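Local coordinates for transcriptional regulator of the TetR/AcrR family (Thermobifida fusca YX, PDB 3DCF), which probably binds operator DNA through an N-terminal helix-turn-helix domain and regulates transcription, as TetR/AcrR-family repressors do, at residues 41-46 and 50-55. Sequence-based numbering, arbitrary orientation.
Sequences TELFRE and YATSLD
Thr52 sets its methyl group between Leu43 and Phe44, consecutive residues near the C-terminal end of helix 31-46. Thr52 CG2 lies 3.7 Å from Leu43 CD2 and equally 3.7 Å from Phe44 CE1, so one methyl serves both hydrophobic partners. It meets the phenyl ring obliquely, while Thr52 CB approaches the same ring, 3.7 Å from Phe44 CD1. Leu43 CG stands opposite its own backbone N (chi1 -159°), which extends the isobutyl group toward Thr52, whereas the Phe44 side chain crosses Thr52 at about a right angle, its CD1-CE1 side nearest.

The hydroxyl of Thr52 has a different role. Its OG1 is 3.6 Å from Leu43 O, too long for a bond, and is instead hydrogen-bonded to Gly48 O, in the turn that joins the segments. With chi1 at -50°, OG1 sits beside the backbone N and CG2 opposite it, so the hydroxyl can bond Gly48 O while the methyl meets Leu43 and Phe44. Farther out, Thr52 O accepts a hydrogen bond from Lys75 NZ, the Phe44 ring meets that of Tyr49, their planes about 55° apart, and touches Ile82 of helix 75-98, and Leu43 reaches Ile57 of helix 54-61.

Just after Thr52, Ser53 is the N-cap of helix 54-61, the first helix of the predicted helix-turn-helix motif, and its backbone N is hydrogen-bonded to Asp56 OD2. With 157 Å² buried and essentially apolar contacts, cohesion here comes from van der Waals packing, while the connecting turn satisfies the Thr52 hydroxyl. The contact thus joins the end of helix 31-46 to the residue just before the N-cap of helix 54-61.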
loop_
_atom_site.group_PDB
_atom_site.type_symbol
_atom_site.label_atom_id
_atom_site.label_comp_id
_atom_site.label_asym_id
_atom_site.label_seq_id
_atom_site.Cartn_x
_atom_site.Cartn_y
_atom_site.Cartn_z
ATOM N N THR A 41 13.486 20.326 11.340
ATOM C CA THR A 41 13.853 19.039 10.694
ATOM C C THR A 41 15.099 18.409 11.347
ATOM O O THR A 41 15.092 17.214 11.667
ATOM C CB THR A 41 14.124 19.202 9.156
ATOM O OG1 THR A 41 12.973 19.770 8.511
ATOM C CG2 THR A 41 14.460 17.852 8.503
ATOM N N GLU A 42 16.154 19.216 11.509
ATOM C CA GLU A 42 17.396 18.799 12.191
ATOM C C GLU A 42 17.126 18.381 13.636
ATOM O O GLU A 42 17.647 17.365 14.097
ATOM C CB GLU A 42 18.439 19.932 12.184
ATOM C CG GLU A 42 19.015 20.245 10.780
ATOM C CD GLU A 42 19.816 21.565 10.670
ATOM O OE1 GLU A 42 19.828 22.381 11.624
ATOM O OE2 GLU A 42 20.429 21.793 9.595
ATOM N N LEU A 43 16.285 19.153 14.321
ATOM C CA LEU A 43 15.945 18.917 15.727
ATOM C C LEU A 43 15.044 17.674 15.908
ATOM O O LEU A 43 15.222 16.942 16.881
ATOM C CB LEU A 43 15.322 20.194 16.328
ATOM C CG LEU A 43 15.268 20.474 17.828
ATOM C CD1 LEU A 43 16.653 20.414 18.478
ATOM C CD2 LEU A 43 14.646 21.859 18.036
ATOM N N PHE A 44 14.092 17.428 14.993
ATOM C CA PHE A 44 13.269 16.185 15.044
ATOM C C PHE A 44 14.095 14.921 14.736
ATOM O O PHE A 44 13.767 13.833 15.228
ATOM C CB PHE A 44 12.040 16.209 14.112
ATOM C CG PHE A 44 11.016 17.298 14.416
ATOM C CD1 PHE A 44 10.654 17.643 15.739
ATOM C CD2 PHE A 44 10.329 17.918 13.353
ATOM C CE1 PHE A 44 9.679 18.632 15.988
ATOM C CE2 PHE A 44 9.358 18.897 13.593
ATOM C CZ PHE A 44 9.031 19.256 14.916
ATOM N N ARG A 45 15.144 15.064 13.922
ATOM C CA ARG A 45 16.049 13.956 13.609
ATOM C C ARG A 45 16.887 13.580 14.840
ATOM O O ARG A 45 16.747 12.477 15.368
ATOM C CB ARG A 45 16.965 14.316 12.427
ATOM N N GLU A 46 17.707 14.524 15.311
ATOM C CA GLU A 46 18.631 14.306 16.442
ATOM C C GLU A 46 17.957 13.973 17.775
ATOM O O GLU A 46 18.430 13.102 18.497
ATOM C CB GLU A 46 19.568 15.521 16.635
ATOM C CG GLU A 46 20.634 15.340 17.774
ATOM C CD GLU A 46 21.636 16.495 17.917
ATOM O OE1 GLU A 46 21.787 17.321 16.987
ATOM O OE2 GLU A 46 22.288 16.557 18.981
ATOM N N TYR A 50 8.525 13.567 19.492
ATOM C CA TYR A 50 7.788 13.656 20.772
ATOM C C TYR A 50 8.568 14.308 21.924
ATOM O O TYR A 50 7.947 14.782 22.879
ATOM C CB TYR A 50 7.229 12.288 21.194
ATOM C CG TYR A 50 6.241 11.696 20.195
ATOM C CD1 TYR A 50 4.858 11.972 20.268
ATOM C CD2 TYR A 50 6.690 10.856 19.159
ATOM C CE1 TYR A 50 3.941 11.413 19.315
ATOM C CE2 TYR A 50 5.789 10.293 18.217
ATOM C CZ TYR A 50 4.429 10.575 18.298
ATOM O OH TYR A 50 3.597 10.000 17.361
ATOM N N ALA A 51 9.903 14.313 21.837
ATOM C CA ALA A 51 10.779 14.966 22.825
ATOM C C ALA A 51 11.040 16.460 22.515
ATOM O O ALA A 51 11.547 17.190 23.380
ATOM C CB ALA A 51 12.117 14.211 22.929
ATOM N N THR A 52 10.699 16.895 21.294
ATOM C CA THR A 52 10.912 18.280 20.815
ATOM C C THR A 52 9.633 19.118 20.881
ATOM O O THR A 52 8.608 18.680 20.385
ATOM C CB THR A 52 11.369 18.278 19.319
ATOM O OG1 THR A 52 12.461 17.363 19.139
ATOM C CG2 THR A 52 11.774 19.685 18.851
ATOM N N SER A 53 9.702 20.318 21.458
ATOM C CA SER A 53 8.551 21.251 21.536
ATOM C C SER A 53 8.807 22.527 20.709
ATOM O O SER A 53 9.891 22.678 20.111
ATOM C CB SER A 53 8.301 21.612 22.995
ATOM O OG SER A 53 9.466 22.154 23.578
ATOM N N LEU A 54 7.810 23.420 20.640
ATOM C CA LEU A 54 7.986 24.741 19.966
ATOM C C LEU A 54 8.981 25.653 20.702
ATOM O O LEU A 54 9.612 26.505 20.071
ATOM C CB LEU A 54 6.657 25.494 19.718
ATOM C CG LEU A 54 5.882 25.286 18.402
ATOM C CD1 LEU A 54 4.564 26.075 18.451
ATOM C CD2 LEU A 54 6.690 25.718 17.168
ATOM N N ASP A 55 9.098 25.469 22.018
ATOM C CA ASP A 55 10.081 26.184 22.870
ATOM C C ASP A 55 11.527 25.827 22.500
ATOM O O ASP A 55 12.397 26.694 22.515
ATOM C CB ASP A 55 9.856 25.826 24.343
ATOM C CG ASP A 55 8.488 26.232 24.832
ATOM O OD1 ASP A 55 8.312 27.437 25.121
ATOM O OD2 ASP A 55 7.601 25.341 24.927
#